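Local structure of Non-reducing end alpha-L-arabinofuranosidase BoGH43B (Bacteroides ovatus, 5JOZ) at residues G12-P17 against P40-K45; G150-D153 against T158-E161; L401-T404 against Q409-A412. The protein cleaves terminal non-reducing alpha-L-arabinofuranosyl residues from xyloglucan side branches, converting S units to X units during xyloglucan breakdown. All blocks are in the same frame, centred on the assembly; numbering follows the deposited sequence.

Contact 1 (G12-P17 against P40-K45); sequences GMNPDP and PVYHSK
P40, at the start of strand 40-44, approaches N14 only loosely. Its ring atom CG lies 4.4 Å from OD1 of N14. Y42 carries the contact. Its phenol reaches across to the loop, while N14 reaches back from the opposite direction. With CG anti to its own carbonyl carbon (chi1 -57°), Y42 sends its long ring toward the loop. Y42 OH donates a short hydrogen bond of 2.5 Å to N14 OD1. The hydroxyl lies in the carbonyl plane, on a lone pair, with a C=O...O angle of 116°. The amide plane of N14 and the Y42 ring are 72° apart. N14 OD1 meets the ring obliquely, 3.3 Å from Y42 CE2. Farther along, H43 and K45 leave the loop and both bind D25.

N14 OD1 is also bonded to the hydroxyl of T30, and N14 ND2 to the backbone O of T11. Both ends of the buried amide are thus held, which fixes its rotation. With an alanine here, the hydroxyls of Y42 and T30 would probably be left without their shared acceptor, and the loop would be less firmly held against the strand. This loop runs on to D16, the inferred proton acceptor, which is bonded to S31. Two hydroxyls on one amide oxygen make a buried polar clasp that probably helps hold the backbone two residues before D16 against the first propeller blade.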
ATOM      1  N   GLY A  12      -5.658  -3.917  -4.297  1.00 26.38           N
ATOM      2  CA  GLY A  12      -5.100  -2.565  -4.430  1.00 26.15           C
ATOM      3  C   GLY A  12      -3.720  -2.530  -3.794  1.00 26.47           C
ATOM      4  O   GLY A  12      -3.247  -3.545  -3.266  1.00 23.15           O
ATOM      5  N   MET A  13      -3.071  -1.371  -3.838  1.00 24.48           N
ATOM      6  CA  MET A  13      -1.681  -1.281  -3.429  1.00 22.27           C
ATOM      7  C   MET A  13      -1.564  -1.569  -1.944  1.00 21.67           C
ATOM      8  O   MET A  13      -1.956  -0.753  -1.118  1.00 21.49           O
ATOM      9  CB  MET A  13      -1.077   0.076  -3.770  1.00 24.23           C
ATOM     10  CG  MET A  13       0.443   0.096  -3.619  1.00 24.27           C
ATOM     11  SD  MET A  13       1.109   1.659  -3.058  1.00 27.74           S
ATOM     12  CE  MET A  13       0.251   1.895  -1.505  1.00 26.06           C
ATOM     13  N   ASN A  14      -1.029  -2.755  -1.644  1.00 20.95           N
ATOM     14  CA  ASN A  14      -0.912  -3.290  -0.289  1.00 20.96           C
ATOM     15  C   ASN A  14       0.297  -4.250  -0.205  1.00 22.35           C
ATOM     16  O   ASN A  14       0.158  -5.441   0.077  1.00 19.66           O
ATOM     17  CB  ASN A  14      -2.218  -3.991   0.111  1.00 20.91           C
ATOM     18  CG  ASN A  14      -3.212  -3.047   0.778  1.00 22.56           C
ATOM     19  OD1 ASN A  14      -2.917  -2.469   1.821  1.00 21.29           O
ATOM     20  ND2 ASN A  14      -4.394  -2.892   0.183  1.00 20.19           N
ATOM     21  N   PRO A  15       1.498  -3.727  -0.450  1.00 25.13           N
ATOM     22  CA  PRO A  15       2.668  -4.587  -0.496  1.00 27.51           C
ATOM     23  C   PRO A  15       3.297  -4.885   0.868  1.00 29.34           C
ATOM     24  O   PRO A  15       2.994  -4.226   1.868  1.00 24.25           O
ATOM     25  CB  PRO A  15       3.659  -3.772  -1.355  1.00 29.76           C
ATOM     26  CG  PRO A  15       3.066  -2.400  -1.513  1.00 29.33           C
ATOM     27  CD  PRO A  15       1.880  -2.316  -0.607  1.00 28.04           C
ATOM     28  N   ASP A  16       4.189  -5.875   0.872  1.00 32.06           N
ATOM     29  CA  ASP A  16       5.082  -6.176   2.006  1.00 29.54           C
ATOM     30  C   ASP A  16       4.294  -6.503   3.279  1.00 26.64           C
ATOM     31  O   ASP A  16       4.546  -5.907   4.335  1.00 27.06           O
ATOM     32  CB  ASP A  16       6.046  -5.005   2.256  1.00 25.71           C
ATOM     33  CG  ASP A  16       6.908  -4.679   1.053  1.00 25.30           C
ATOM     34  OD1 ASP A  16       7.530  -5.603   0.501  1.00 24.77           O
ATOM     35  OD2 ASP A  16       7.002  -3.488   0.680  1.00 28.57           O
ATOM     36  N   PRO A  17       3.326  -7.438   3.179  1.00 22.89           N
ATOM     37  CA  PRO A  17       2.438  -7.670   4.307  1.00 23.85           C
ATOM     38  C   PRO A  17       3.180  -8.238   5.501  1.00 24.35           C
ATOM     39  O   PRO A  17       3.989  -9.162   5.319  1.00 24.69           O
ATOM     40  CB  PRO A  17       1.431  -8.693   3.758  1.00 24.47           C
ATOM     41  CG  PRO A  17       2.174  -9.427   2.704  1.00 24.08           C
ATOM     42  CD  PRO A  17       3.050  -8.379   2.077  1.00 26.06           C
ATOM     43  N   PRO A  40      -1.002   1.268   6.887  1.00 21.83           N
ATOM     44  CA  PRO A  40      -2.330   0.934   7.374  1.00 20.49           C
ATOM     45  C   PRO A  40      -2.343  -0.362   8.176  1.00 21.65           C
ATOM     46  O   PRO A  40      -1.600  -1.297   7.861  1.00 19.65           O
ATOM     47  CB  PRO A  40      -3.147   0.800   6.085  1.00 20.93           C
ATOM     48  CG  PRO A  40      -2.156   0.462   5.049  1.00 21.91           C
ATOM     49  CD  PRO A  40      -0.969   1.293   5.416  1.00 21.67           C
ATOM     50  N   VAL A  41      -3.172  -0.385   9.214  1.00 24.05           N
ATOM     51  CA  VAL A  41      -3.362  -1.542  10.076  1.00 24.58           C
ATOM     52  C   VAL A  41      -4.726  -2.140   9.771  1.00 26.28           C
ATOM     53  O   VAL A  41      -5.743  -1.516  10.061  1.00 26.87           O
ATOM     54  CB  VAL A  41      -3.368  -1.148  11.567  1.00 23.64           C
ATOM     55  CG1 VAL A  41      -3.628  -2.370  12.442  1.00 24.53           C
ATOM     56  CG2 VAL A  41      -2.070  -0.466  11.956  1.00 23.25           C
ATOM     57  N   TYR A  42      -4.739  -3.353   9.219  1.00 26.39           N
ATOM     58  CA  TYR A  42      -5.970  -4.106   8.976  1.00 23.51           C
ATOM     59  C   TYR A  42      -6.205  -5.125  10.109  1.00 24.07           C
ATOM     60  O   TYR A  42      -5.258  -5.602  10.716  1.00 22.49           O
ATOM     61  CB  TYR A  42      -5.888  -4.833   7.631  1.00 22.99           C
ATOM     62  CG  TYR A  42      -5.626  -3.936   6.433  1.00 21.89           C
ATOM     63  CD1 TYR A  42      -6.684  -3.326   5.729  1.00 20.85           C
ATOM     64  CD2 TYR A  42      -4.328  -3.700   5.994  1.00 21.68           C
ATOM     65  CE1 TYR A  42      -6.438  -2.519   4.622  1.00 20.90           C
ATOM     66  CE2 TYR A  42      -4.068  -2.889   4.895  1.00 22.27           C
ATOM     67  CZ  TYR A  42      -5.123  -2.299   4.207  1.00 23.70           C
ATOM     68  OH  TYR A  42      -4.839  -1.483   3.122  1.00 23.59           O
ATOM     69  N   HIS A  43      -7.472  -5.454  10.358  1.00 22.89           N
ATOM     70  CA  HIS A  43      -7.885  -6.353  11.429  1.00 23.58           C
ATOM     71  C   HIS A  43      -8.726  -7.483  10.832  1.00 24.24           C
ATOM     72  O   HIS A  43      -9.561  -7.232   9.979  1.00 25.03           O
ATOM     73  CB  HIS A  43      -8.684  -5.561  12.461  1.00 25.38           C
ATOM     74  CG  HIS A  43      -9.243  -6.382  13.582  1.00 28.80           C
ATOM     75  ND1 HIS A  43     -10.397  -6.030  14.247  1.00 30.06           N
ATOM     76  CD2 HIS A  43      -8.807  -7.522  14.165  1.00 32.51           C
ATOM     77  CE1 HIS A  43     -10.657  -6.925  15.180  1.00 29.36           C
ATOM     78  NE2 HIS A  43      -9.705  -7.838  15.156  1.00 35.96           N
ATOM     79  N   SER A  44      -8.475  -8.722  11.257  1.00 27.01           N
ATOM     80  CA  SER A  44      -9.313  -9.869  10.880  1.00 28.44           C
ATOM     81  C   SER A  44      -9.491 -10.839  12.055  1.00 30.80           C
ATOM     82  O   SER A  44      -8.697 -10.831  12.996  1.00 35.30           O
ATOM     83  CB  SER A  44      -8.696 -10.591   9.675  1.00 28.40           C
ATOM     84  OG  SER A  44      -9.505 -11.658   9.188  1.00 27.45           O
ATOM     85  N   LYS A  45     -10.555 -11.642  11.996  1.00 31.28           N
ATOM     86  CA  LYS A  45     -10.746 -12.818  12.865  1.00 31.70           C
ATOM     87  C   LYS A  45     -10.659 -14.171  12.134  1.00 30.27           C
ATOM     88  O   LYS A  45     -10.652 -15.219  12.785  1.00 34.09           O
ATOM     89  CB  LYS A  45     -12.087 -12.711  13.607  1.00 31.03           C
ATOM     90  CG  LYS A  45     -12.175 -11.441  14.445  1.00 33.45           C
ATOM     91  CD  LYS A  45     -13.306 -11.453  15.456  1.00 37.51           C
ATOM     92  CE  LYS A  45     -13.075 -10.404  16.540  1.00 37.74           C
ATOM     93  NZ  LYS A  45     -12.228 -10.923  17.645  1.00 37.23           N
TER

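Contact 2 (G150-D153 against T158-E161); sequences GVMD and TFVE
V151 N donates a nearly straight hydrogen bond to E161 O, at 2.8 Å and 174°. D153 N binds T158 O at 2.9 Å, nearly along the C=O axis. Between them, V151 O takes two donors. E161 N approaches it at 3.3 Å from above the carbonyl plane, and V160 N makes a weak bond. Packing flanks this ladder. V151 and E161 lie side by side, and V151 CG2 sits 3.4 Å from E161 OE1. That carboxylate is paired with K135, so the valine covers the flank of a salt bridge. V151 CG1 also meets V160 CG2 at 3.6 Å. On the other face, M152 and F159 make a Met-aromatic contact. CG of M152 is anti to its backbone N (chi1 -159°), and a bend at chi3 brings CE within 3.5 Å of F159 CZ. The F159 ring also packs edge-to-face with F138 of strand 135-141. V160 and E161 both stand opposite V151, which is a classic beta bulge. It lies near the turn of the hairpin formed by strands 146-152 and 159-168, the third and fourth strands of a four-stranded blade in the five-bladed beta-propeller of family GH43.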
ATOM      1  N   GLY A 150      20.728  -8.898  15.879  1.00 32.15           N
ATOM      2  CA  GLY A 150      21.088  -8.151  17.089  1.00 31.86           C
ATOM      3  C   GLY A 150      19.958  -8.246  18.110  1.00 35.62           C
ATOM      4  O   GLY A 150      18.896  -8.812  17.822  1.00 37.22           O
ATOM      5  N   VAL A 151      20.192  -7.719  19.310  1.00 36.15           N
ATOM      6  CA  VAL A 151      19.183  -7.702  20.372  1.00 35.00           C
ATOM      7  C   VAL A 151      19.015  -6.261  20.796  1.00 35.14           C
ATOM      8  O   VAL A 151      19.965  -5.483  20.773  1.00 40.70           O
ATOM      9  CB  VAL A 151      19.567  -8.606  21.564  1.00 34.19           C
ATOM     10  CG1 VAL A 151      18.435  -8.679  22.592  1.00 30.21           C
ATOM     11  CG2 VAL A 151      19.900 -10.006  21.060  1.00 37.50           C
ATOM     12  N   MET A 152      17.793  -5.921  21.176  1.00 36.71           N
ATOM     13  CA  MET A 152      17.353  -4.548  21.290  1.00 41.88           C
ATOM     14  C   MET A 152      16.551  -4.398  22.580  1.00 40.48           C
ATOM     15  O   MET A 152      15.816  -5.308  22.972  1.00 37.06           O
ATOM     16  CB  MET A 152      16.498  -4.226  20.056  1.00 52.37           C
ATOM     17  CG  MET A 152      16.346  -2.759  19.694  1.00 55.98           C
ATOM     18  SD  MET A 152      15.426  -2.556  18.148  1.00 53.28           S
ATOM     19  CE  MET A 152      16.740  -2.140  17.005  1.00 43.57           C
ATOM     20  N   ASP A 153      16.729  -3.264  23.250  1.00 42.61           N
ATOM     21  CA  ASP A 153      15.945  -2.909  24.432  1.00 41.80           C
ATOM     22  C   ASP A 153      14.610  -2.335  23.952  1.00 45.34           C
ATOM     23  O   ASP A 153      14.608  -1.326  23.237  1.00 43.65           O
ATOM     24  CB  ASP A 153      16.700  -1.875  25.281  1.00 47.26           C
ATOM     25  CG  ASP A 153      15.861  -1.302  26.419  1.00 45.35           C
ATOM     26  OD1 ASP A 153      15.385  -2.058  27.291  1.00 47.99           O
ATOM     27  OD2 ASP A 153      15.693  -0.074  26.442  1.00 51.15           O
ATOM     28  N   THR A 158      17.762   0.813  21.742  1.00 49.75           N
ATOM     29  CA  THR A 158      19.221   0.706  21.696  1.00 47.29           C
ATOM     30  C   THR A 158      19.603  -0.768  21.609  1.00 40.60           C
ATOM     31  O   THR A 158      18.897  -1.638  22.127  1.00 37.62           O
ATOM     32  CB  THR A 158      19.882   1.318  22.960  1.00 55.37           C
ATOM     33  OG1 THR A 158      19.194   2.518  23.350  1.00 51.58           O
ATOM     34  CG2 THR A 158      21.360   1.633  22.702  1.00 63.99           C
ATOM     35  N   PHE A 159      20.722  -1.043  20.960  1.00 39.69           N
ATOM     36  CA  PHE A 159      21.223  -2.408  20.865  1.00 46.42           C
ATOM     37  C   PHE A 159      21.926  -2.822  22.150  1.00 47.65           C
ATOM     38  O   PHE A 159      22.976  -2.269  22.489  1.00 47.04           O
ATOM     39  CB  PHE A 159      22.161  -2.559  19.666  1.00 43.59           C
ATOM     40  CG  PHE A 159      21.443  -2.487  18.361  1.00 50.36           C
ATOM     41  CD1 PHE A 159      20.747  -3.589  17.887  1.00 48.21           C
ATOM     42  CD2 PHE A 159      21.416  -1.307  17.630  1.00 52.01           C
ATOM     43  CE1 PHE A 159      20.061  -3.525  16.688  1.00 47.10           C
ATOM     44  CE2 PHE A 159      20.734  -1.239  16.428  1.00 52.07           C
ATOM     45  CZ  PHE A 159      20.054  -2.349  15.959  1.00 47.13           C
ATOM     46  N   VAL A 160      21.318  -3.772  22.866  1.00 47.07           N
ATOM     47  CA  VAL A 160      21.949  -4.418  24.027  1.00 44.54           C
ATOM     48  C   VAL A 160      22.975  -5.476  23.584  1.00 46.61           C
ATOM     49  O   VAL A 160      24.035  -5.604  24.213  1.00 42.25           O
ATOM     50  CB  VAL A 160      20.916  -4.981  25.054  1.00 46.61           C
ATOM     51  CG1 VAL A 160      20.034  -3.859  25.580  1.00 49.80           C
ATOM     52  CG2 VAL A 160      20.048  -6.106  24.493  1.00 46.85           C
ATOM     53  N   GLU A 161      22.652  -6.230  22.523  1.00 43.53           N
ATOM     54  CA  GLU A 161      23.627  -7.081  21.813  1.00 44.45           C
ATOM     55  C   GLU A 161      23.709  -6.538  20.389  1.00 41.64           C
ATOM     56  O   GLU A 161      22.691  -6.445  19.701  1.00 43.39           O
ATOM     57  CB  GLU A 161      23.224  -8.572  21.809  1.00 44.83           C
ATOM     58  CG  GLU A 161      22.826  -9.136  23.178  1.00 49.20           C
ATOM     59  CD  GLU A 161      22.567 -10.650  23.203  1.00 53.64           C
ATOM     60  OE1 GLU A 161      21.584 -11.060  23.870  1.00 47.89           O
ATOM     61  OE2 GLU A 161      23.346 -11.430  22.588  1.00 44.22           O
TER

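Contact 3 (L401-T404 against Q409-A412); sequences LLIT and QRVA
T404 and V411 stand side by side and point the same way from an antiparallel, hydrogen-bonded pair. Their methyl groups T404 CG2 and V411 CG2 touch at 3.6 Å. OG1 of T404 is anti to the backbone N (chi1 -175°), which leaves CG2 between N and the carbonyl carbon; in V411, CG2 takes the same place. T404 OG1 thus lies beside its own carbonyl, where it bonds to E385 O. Below the methyls the backbones exchange two bonds. T404 N reaches V411 O at 3.1 Å, and V411 N reaches T404 O at 2.9 Å. Both are close to straight.

The other face carries I403, A412 and R410. I403 and A412 form a non-hydrogen-bonded pair, with CA atoms 4.6 Å apart. The R410 chain runs extended past I403 at a slant, and I403 CG2 lies 3.9 Å from R410 NE. The guanidinium is gripped by the backbone oxygens of F378, P431 and G434. These three bonds to neutral acceptors probably satisfy the buried charge, and they hold the group next to the isoleucine.

The two strands form a hairpin in the concanavalin A-like domain. Strand 386-387 pairs with I403 on one flank, and strand 421-429 pairs with A412 on the other. I403 and R410 pack on V436 of strand 436-442, which belongs to the second sheet of the sandwich.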
ATOM      1  N   LEU A 401      -8.890  14.275 -14.848  1.00 25.77           N
ATOM      2  CA  LEU A 401     -10.231  14.641 -15.293  1.00 26.92           C
ATOM      3  C   LEU A 401     -10.661  15.884 -14.510  1.00 27.93           C
ATOM      4  O   LEU A 401     -11.221  15.773 -13.413  1.00 24.40           O
ATOM      5  CB  LEU A 401     -11.205  13.479 -15.112  1.00 25.12           C
ATOM      6  CG  LEU A 401     -12.675  13.768 -15.421  1.00 25.04           C
ATOM      7  CD1 LEU A 401     -12.847  14.232 -16.853  1.00 25.61           C
ATOM      8  CD2 LEU A 401     -13.525  12.546 -15.129  1.00 24.92           C
ATOM      9  N   LEU A 402     -10.395  17.064 -15.084  1.00 29.69           N
ATOM     10  CA  LEU A 402     -10.512  18.337 -14.360  1.00 31.36           C
ATOM     11  C   LEU A 402     -11.481  19.332 -14.973  1.00 31.67           C
ATOM     12  O   LEU A 402     -11.710  19.330 -16.180  1.00 34.29           O
ATOM     13  CB  LEU A 402      -9.144  19.005 -14.264  1.00 34.15           C
ATOM     14  CG  LEU A 402      -7.996  18.128 -13.756  1.00 38.41           C
ATOM     15  CD1 LEU A 402      -6.674  18.878 -13.820  1.00 33.81           C
ATOM     16  CD2 LEU A 402      -8.261  17.627 -12.345  1.00 38.24           C
ATOM     17  N   ILE A 403     -12.034  20.181 -14.104  1.00 28.23           N
ATOM     18  CA  ILE A 403     -12.786  21.358 -14.473  1.00 22.14           C
ATOM     19  C   ILE A 403     -11.816  22.520 -14.424  1.00 23.49           C
ATOM     20  O   ILE A 403     -11.124  22.701 -13.412  1.00 19.50           O
ATOM     21  CB  ILE A 403     -13.921  21.664 -13.475  1.00 24.42           C
ATOM     22  CG1 ILE A 403     -14.908  20.506 -13.425  1.00 24.14           C
ATOM     23  CG2 ILE A 403     -14.636  22.977 -13.844  1.00 23.07           C
ATOM     24  CD1 ILE A 403     -15.876  20.591 -12.275  1.00 25.96           C
ATOM     25  N   THR A 404     -11.793  23.307 -15.501  1.00 23.85           N
ATOM     26  CA  THR A 404     -10.915  24.484 -15.634  1.00 25.56           C
ATOM     27  C   THR A 404     -11.585  25.530 -16.553  1.00 27.05           C
ATOM     28  O   THR A 404     -12.762  25.374 -16.921  1.00 28.96           O
ATOM     29  CB  THR A 404      -9.519  24.071 -16.169  1.00 26.66           C
ATOM     30  OG1 THR A 404      -8.640  25.202 -16.194  1.00 30.55           O
ATOM     31  CG2 THR A 404      -9.607  23.480 -17.557  1.00 26.06           C
ATOM     32  N   GLN A 409     -14.373  30.092 -21.378  1.00 36.11           N
ATOM     33  CA  GLN A 409     -15.407  29.080 -21.204  1.00 33.77           C
ATOM     34  C   GLN A 409     -14.954  28.120 -20.105  1.00 33.10           C
ATOM     35  O   GLN A 409     -13.787  27.731 -20.030  1.00 30.15           O
ATOM     36  CB  GLN A 409     -15.646  28.303 -22.491  1.00 33.32           C
ATOM     37  CG  GLN A 409     -16.238  29.119 -23.635  1.00 35.98           C
ATOM     38  CD  GLN A 409     -16.550  28.275 -24.871  1.00 34.59           C
ATOM     39  OE1 GLN A 409     -15.955  27.221 -25.094  1.00 38.91           O
ATOM     40  NE2 GLN A 409     -17.492  28.738 -25.678  1.00 40.07           N
ATOM     41  N   ARG A 410     -15.890  27.754 -19.249  1.00 30.39           N
ATOM     42  CA  ARG A 410     -15.653  26.751 -18.244  1.00 31.35           C
ATOM     43  C   ARG A 410     -15.780  25.424 -18.950  1.00 29.40           C
ATOM     44  O   ARG A 410     -16.725  25.229 -19.712  1.00 32.91           O
ATOM     45  CB  ARG A 410     -16.695  26.880 -17.158  1.00 30.24           C
ATOM     46  CG  ARG A 410     -16.422  26.057 -15.917  1.00 33.11           C
ATOM     47  CD  ARG A 410     -17.532  26.373 -14.936  1.00 34.83           C
ATOM     48  NE  ARG A 410     -17.671  25.376 -13.894  1.00 35.28           N
ATOM     49  CZ  ARG A 410     -18.744  24.628 -13.656  1.00 32.10           C
ATOM     50  NH1 ARG A 410     -19.847  24.715 -14.384  1.00 31.18           N
ATOM     51  NH2 ARG A 410     -18.699  23.771 -12.649  1.00 35.31           N
ATOM     52  N   VAL A 411     -14.833  24.520 -18.709  1.00 27.85           N
ATOM     53  CA  VAL A 411     -14.756  23.264 -19.460  1.00 28.76           C
ATOM     54  C   VAL A 411     -14.433  22.071 -18.563  1.00 29.70           C
ATOM     55  O   VAL A 411     -13.876  22.229 -17.473  1.00 27.77           O
ATOM     56  CB  VAL A 411     -13.683  23.334 -20.578  1.00 29.02           C
ATOM     57  CG1 VAL A 411     -13.934  24.518 -21.503  1.00 34.51           C
ATOM     58  CG2 VAL A 411     -12.267  23.421 -20.005  1.00 31.75           C
ATOM     59  N   ALA A 412     -14.775  20.884 -19.053  1.00 30.23           N
ATOM     60  CA  ALA A 412     -14.292  19.633 -18.491  1.00 31.05           C
ATOM     61  C   ALA A 412     -13.148  19.161 -19.376  1.00 33.54           C
ATOM     62  O   ALA A 412     -13.257  19.208 -20.597  1.00 36.91           O
ATOM     63  CB  ALA A 412     -15.399  18.604 -18.456  1.00 29.03           C
TER

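Overall arrangement
The three contacts follow one another along the chain without touching. Contact 1 is the central one, its centre about 8 Å from that of the chain. Its loop segment carries D16, the inferred proton acceptor, which does not touch strand 40-44. Contact 2 lies in the same propeller domain, its centre about 28 Å from that of contact 1. Its blade follows D126, inferred to tune proton donor E176. Contact 3 lies in the C-terminal domain with the calcium site of D313, G341 and D499. Its centre is about 36 Å from that of contact 1 and about 57 Å from that of contact 2. M13 O binds R364, in the same sheet as contact 3, so contact 1 borders the domain interface.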